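Local coordinates for JamJ (Lyngbya majuscula, PDB 5DOZ), which binds NADPH and probably acts as an enoyl reductase of a polyketide synthase, where it is likely to form a cyclopropane ring, at residues E181-T186 against H201-R206. Numbering follows the deposited sequence.
Sequences EVFATT and HVMNSR. With NDP (NADPH dihydro-nicotinamide-adenine-dinucleotide phosphate), chain E.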
ATOM      1  N   GLU A 181       1.179  12.035 -17.764  1.00 34.50           N
ATOM      2  CA  GLU A 181       0.193  13.077 -17.497  1.00 34.84           C
ATOM      3  C   GLU A 181      -0.870  12.534 -16.540  1.00 34.12           C
ATOM      4  O   GLU A 181      -1.651  11.660 -16.911  1.00 33.85           O
ATOM      5  CB  GLU A 181      -0.445  13.543 -18.815  1.00 35.92           C
ATOM      6  CG  GLU A 181      -1.256  14.828 -18.700  1.00 37.25           C
ATOM      7  CD  GLU A 181      -1.871  15.275 -20.014  1.00 38.20           C
ATOM      8  OE1 GLU A 181      -1.160  15.304 -21.046  1.00 39.05           O
ATOM      9  OE2 GLU A 181      -3.074  15.620 -20.011  1.00 38.74           O
ATOM     10  N   VAL A 182      -0.888  13.057 -15.314  1.00 33.77           N
ATOM     11  CA  VAL A 182      -1.761  12.555 -14.252  1.00 32.84           C
ATOM     12  C   VAL A 182      -3.173  13.146 -14.292  1.00 32.64           C
ATOM     13  O   VAL A 182      -3.355  14.360 -14.425  1.00 32.92           O
ATOM     14  CB  VAL A 182      -1.140  12.785 -12.849  1.00 33.01           C
ATOM     15  CG1 VAL A 182      -2.088  12.337 -11.742  1.00 32.26           C
ATOM     16  CG2 VAL A 182       0.184  12.053 -12.722  1.00 33.03           C
ATOM     17  N   PHE A 183      -4.161  12.259 -14.183  1.00 32.09           N
ATOM     18  CA  PHE A 183      -5.556  12.625 -13.964  1.00 31.50           C
ATOM     19  C   PHE A 183      -5.959  12.064 -12.599  1.00 31.00           C
ATOM     20  O   PHE A 183      -5.951  10.850 -12.389  1.00 30.67           O
ATOM     21  CB  PHE A 183      -6.440  12.043 -15.074  1.00 32.20           C
ATOM     22  CG  PHE A 183      -6.258  12.706 -16.420  1.00 32.87           C
ATOM     23  CD1 PHE A 183      -5.045  12.631 -17.100  1.00 33.15           C
ATOM     24  CD2 PHE A 183      -7.312  13.394 -17.016  1.00 33.67           C
ATOM     25  CE1 PHE A 183      -4.883  13.238 -18.337  1.00 34.08           C
ATOM     26  CE2 PHE A 183      -7.157  14.002 -18.260  1.00 34.40           C
ATOM     27  CZ  PHE A 183      -5.939  13.925 -18.919  1.00 34.36           C
ATOM     28  N   ALA A 184      -6.284  12.944 -11.658  1.00 30.52           N
ATOM     29  CA  ALA A 184      -6.573  12.504 -10.293  1.00 29.91           C
ATOM     30  C   ALA A 184      -8.036  12.699  -9.906  1.00 29.60           C
ATOM     31  O   ALA A 184      -8.709  13.593 -10.413  1.00 30.31           O
ATOM     32  CB  ALA A 184      -5.656  13.209  -9.303  1.00 29.55           C
ATOM     33  N   THR A 185      -8.529  11.822  -9.038  1.00 29.19           N
ATOM     34  CA  THR A 185      -9.825  12.011  -8.397  1.00 28.79           C
ATOM     35  C   THR A 185      -9.637  11.931  -6.888  1.00 28.39           C
ATOM     36  O   THR A 185      -8.842  11.133  -6.401  1.00 28.12           O
ATOM     37  CB  THR A 185     -10.873  10.961  -8.830  1.00 28.62           C
ATOM     38  OG1 THR A 185     -10.481   9.663  -8.362  1.00 28.00           O
ATOM     39  CG2 THR A 185     -11.061  10.948 -10.344  1.00 28.59           C
ATOM     40  N   THR A 186     -10.374  12.767  -6.162  1.00 28.61           N
ATOM     41  CA  THR A 186     -10.326  12.810  -4.703  1.00 28.45           C
ATOM     42  C   THR A 186     -11.641  13.390  -4.158  1.00 28.93           C
ATOM     43  O   THR A 186     -12.491  13.843  -4.926  1.00 29.18           O
ATOM     44  CB  THR A 186      -9.098  13.610  -4.192  1.00 28.31           C
ATOM     45  OG1 THR A 186      -8.960  13.440  -2.778  1.00 28.13           O
ATOM     46  CG2 THR A 186      -9.227  15.095  -4.505  1.00 28.28           C
ATOM     47  N   HIS A 201      -5.366  18.106 -13.437  1.00 43.63           N
ATOM     48  CA  HIS A 201      -6.694  17.521 -13.566  1.00 42.09           C
ATOM     49  C   HIS A 201      -7.122  16.770 -12.303  1.00 40.84           C
ATOM     50  O   HIS A 201      -6.800  15.589 -12.118  1.00 39.31           O
ATOM     51  CB  HIS A 201      -6.752  16.616 -14.797  1.00 43.11           C
ATOM     52  CG  HIS A 201      -6.415  17.321 -16.076  1.00 44.33           C
ATOM     53  ND1 HIS A 201      -7.311  18.134 -16.736  1.00 44.83           N
ATOM     54  CD2 HIS A 201      -5.276  17.343 -16.807  1.00 44.79           C
ATOM     55  CE1 HIS A 201      -6.741  18.621 -17.824  1.00 46.00           C
ATOM     56  NE2 HIS A 201      -5.506  18.156 -17.890  1.00 45.85           N
ATOM     57  N   VAL A 202      -7.843  17.478 -11.433  1.00 39.32           N
ATOM     58  CA  VAL A 202      -8.335  16.916 -10.179  1.00 37.58           C
ATOM     59  C   VAL A 202      -9.861  16.856 -10.201  1.00 37.21           C
ATOM     60  O   VAL A 202     -10.534  17.875 -10.396  1.00 37.00           O
ATOM     61  CB  VAL A 202      -7.842  17.722  -8.952  1.00 37.33           C
ATOM     62  CG1 VAL A 202      -8.470  17.195  -7.668  1.00 37.01           C
ATOM     63  CG2 VAL A 202      -6.322  17.674  -8.854  1.00 36.34           C
ATOM     64  N   MET A 203     -10.397  15.652 -10.003  1.00 35.47           N
ATOM     65  CA  MET A 203     -11.839  15.420 -10.087  1.00 34.77           C
ATOM     66  C   MET A 203     -12.360  14.708  -8.835  1.00 33.71           C
ATOM     67  O   MET A 203     -11.624  14.549  -7.854  1.00 33.10           O
ATOM     68  CB  MET A 203     -12.174  14.658 -11.377  1.00 35.38           C
ATOM     69  CG  MET A 203     -11.820  15.444 -12.637  1.00 35.98           C
ATOM     70  SD  MET A 203     -11.618  14.483 -14.149  1.00 37.17           S
ATOM     71  CE  MET A 203     -10.070  13.636 -13.843  1.00 36.37           C
ATOM     72  N   ASN A 204     -13.629  14.299  -8.862  1.00 32.62           N
ATOM     73  CA  ASN A 204     -14.278  13.713  -7.688  1.00 31.62           C
ATOM     74  C   ASN A 204     -14.244  12.183  -7.673  1.00 30.31           C
ATOM     75  O   ASN A 204     -14.815  11.532  -8.548  1.00 30.44           O
ATOM     76  CB  ASN A 204     -15.720  14.231  -7.558  1.00 32.58           C
ATOM     77  CG  ASN A 204     -16.285  14.072  -6.154  1.00 33.16           C
ATOM     78  OD1 ASN A 204     -15.700  13.402  -5.300  1.00 33.21           O
ATOM     79  ND2 ASN A 204     -17.434  14.697  -5.907  1.00 33.87           N
ATOM     80  N   SER A 205     -13.579  11.614  -6.670  1.00 28.92           N
ATOM     81  CA  SER A 205     -13.522  10.157  -6.504  1.00 27.69           C
ATOM     82  C   SER A 205     -14.852   9.573  -6.017  1.00 27.87           C
ATOM     83  O   SER A 205     -15.067   8.361  -6.083  1.00 27.40           O
ATOM     84  CB  SER A 205     -12.393   9.766  -5.545  1.00 26.72           C
ATOM     85  OG  SER A 205     -12.590  10.332  -4.261  1.00 26.33           O
ATOM     86  N   ARG A 206     -15.741  10.443  -5.547  1.00 28.46           N
ATOM     87  CA  ARG A 206     -16.986  10.010  -4.909  1.00 29.40           C
ATOM     88  C   ARG A 206     -18.180   9.969  -5.854  1.00 30.13           C
ATOM     89  O   ARG A 206     -19.287   9.622  -5.446  1.00 31.08           O
ATOM     90  CB  ARG A 206     -17.297  10.872  -3.673  1.00 29.28           C
ATOM     91  CG  ARG A 206     -16.125  11.056  -2.711  1.00 28.82           C
ATOM     92  CD  ARG A 206     -15.419   9.747  -2.380  1.00 28.24           C
ATOM     93  NE  ARG A 206     -14.483   9.900  -1.265  1.00 27.92           N
ATOM     94  CZ  ARG A 206     -14.806   9.713   0.011  1.00 28.20           C
ATOM     95  NH1 ARG A 206     -16.040   9.351   0.342  1.00 29.02           N
ATOM     96  NH2 ARG A 206     -13.897   9.886   0.961  1.00 28.05           N
TER
HETATM   97  PA  NDP E 502      -6.159   4.454   2.104  1.00 24.24           P
HETATM   98  O1A NDP E 502      -7.136   4.190   3.233  1.00 23.59           O
HETATM   99  O2A NDP E 502      -4.972   5.353   2.325  1.00 24.99           O
HETATM  100  O5B NDP E 502      -6.971   5.074   0.863  1.00 26.03           O
HETATM  101  C5B NDP E 502      -8.388   4.989   0.763  1.00 25.46           C
HETATM  102  C4B NDP E 502      -8.844   6.194  -0.042  1.00 26.06           C
HETATM  103  O4B NDP E 502     -10.062   5.869  -0.720  1.00 25.21           O
HETATM  104  C3B NDP E 502      -9.144   7.414   0.823  1.00 25.58           C
HETATM  105  O3B NDP E 502      -8.031   8.309   0.907  1.00 27.22           O
HETATM  106  C2B NDP E 502     -10.264   8.095   0.081  1.00 25.58           C
HETATM  107  O2B NDP E 502      -9.697   9.106  -0.738  1.00 25.97           O
HETATM  108  C1B NDP E 502     -10.856   7.045  -0.841  1.00 24.93           C
HETATM  109  N9A NDP E 502     -12.248   6.726  -0.473  1.00 24.65           N
HETATM  110  C8A NDP E 502     -12.722   6.528   0.768  1.00 24.49           C
HETATM  111  N7A NDP E 502     -14.045   6.252   0.731  1.00 25.40           N
HETATM  112  C5A NDP E 502     -14.427   6.271  -0.561  1.00 24.86           C
HETATM  113  C6A NDP E 502     -15.684   6.061  -1.314  1.00 25.33           C
HETATM  114  N6A NDP E 502     -16.834   5.761  -0.672  1.00 25.41           N
HETATM  115  N1A NDP E 502     -15.644   6.177  -2.666  1.00 25.37           N
HETATM  116  C2A NDP E 502     -14.510   6.472  -3.328  1.00 24.59           C
HETATM  117  N3A NDP E 502     -13.337   6.673  -2.701  1.00 24.74           N
HETATM  118  C4A NDP E 502     -13.237   6.585  -1.349  1.00 24.60           C
HETATM  119  O3  NDP E 502      -5.688   3.039   1.496  1.00 24.98           O
HETATM  120  PN  NDP E 502      -4.401   2.768   0.567  1.00 25.42           P
HETATM  121  O1N NDP E 502      -4.121   3.960  -0.297  1.00 26.37           O
HETATM  122  O2N NDP E 502      -3.304   2.203   1.425  1.00 26.70           O
HETATM  123  O5D NDP E 502      -4.912   1.582  -0.398  1.00 27.04           O
HETATM  124  C5D NDP E 502      -6.064   1.735  -1.238  1.00 26.32           C
HETATM  125  C4D NDP E 502      -6.663   0.369  -1.578  1.00 26.97           C
HETATM  126  O4D NDP E 502      -5.676  -0.497  -2.146  1.00 27.33           O
HETATM  127  C3D NDP E 502      -7.188  -0.358  -0.357  1.00 27.35           C
HETATM  128  O3D NDP E 502      -8.390  -1.021  -0.745  1.00 28.29           O
HETATM  129  C2D NDP E 502      -6.106  -1.368  -0.020  1.00 27.37           C
HETATM  130  O2D NDP E 502      -6.581  -2.515   0.700  1.00 27.80           O
HETATM  131  C1D NDP E 502      -5.557  -1.707  -1.394  1.00 27.08           C
HETATM  132  N1N NDP E 502      -4.159  -2.135  -1.354  1.00 27.17           N
HETATM  133  C2N NDP E 502      -3.816  -3.225  -2.054  1.00 25.96           C
HETATM  134  C3N NDP E 502      -2.487  -3.546  -2.301  1.00 26.16           C
HETATM  135  C7N NDP E 502      -2.155  -4.627  -3.291  1.00 25.53           C
HETATM  136  O7N NDP E 502      -1.117  -5.261  -3.196  1.00 25.02           O
HETATM  137  N7N NDP E 502      -3.016  -4.874  -4.274  1.00 25.44           N
HETATM  138  C4N NDP E 502      -1.395  -2.906  -1.468  1.00 26.16           C
HETATM  139  C5N NDP E 502      -1.872  -1.674  -0.846  1.00 26.07           C
HETATM  140  C6N NDP E 502      -3.231  -1.381  -0.734  1.00 26.81           C
HETATM  141  P2B NDP E 502     -10.573  10.342  -1.249  1.00 26.60           P
HETATM  142  O1X NDP E 502     -11.088  10.999   0.011  1.00 27.28           O
HETATM  143  O2X NDP E 502      -9.559  11.142  -2.007  1.00 27.35           O
HETATM  144  O3X NDP E 502     -11.643   9.724  -2.115  1.00 28.56           O
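Ala184 and Met203 hydrogen-bond through their backbones where strands 181-186 and 201-204 run parallel, the two strands of a right-handed beta-alpha-beta crossover through helix 191-198. Strand 201-204 is the outermost strand on this side of the Rossmann-type sheet. Three backbone bonds join the strands: Ala184 N to His201 O, Met203 N to Ala184 O and Thr186 N to Met203 O. A fourth, Ser205 N to Thr186 O, carries the pairing into the loop. At the end of the contact away from NADPH, the rings of Phe183 and His201 form an offset stack, centroids 4.6 Å apart and planes at 5°.

At the other end both segments reach the adenosine 2'-phosphate. Thr186 OG1, anti to its backbone N, donates to O2X. Ser205 OG donates to O3X. Both bonds are modelled shorter than normal, so their exact lengths are doubtful.

From CB, Arg206 bends at chi2 (-48°), and from CD onward it lies over the face of the adenine. Arg206 CD lies 3.5 Å from NADPH C2A. Arg206 NE donates to NADPH O3X at 3.0 Å. Arg206 CZ sits 3.5 Å from NADPH C5A, which lies over one guanidinium face. Arg206 NH1 also meets NADPH C5A, at 3.6 Å. An alanine here would probably leave the phosphate without this positive mate and the adenine without this flat cover. At the tip, Arg206 NH2 donates almost straight to NADPH O1X, at 3.2 Å and 171°.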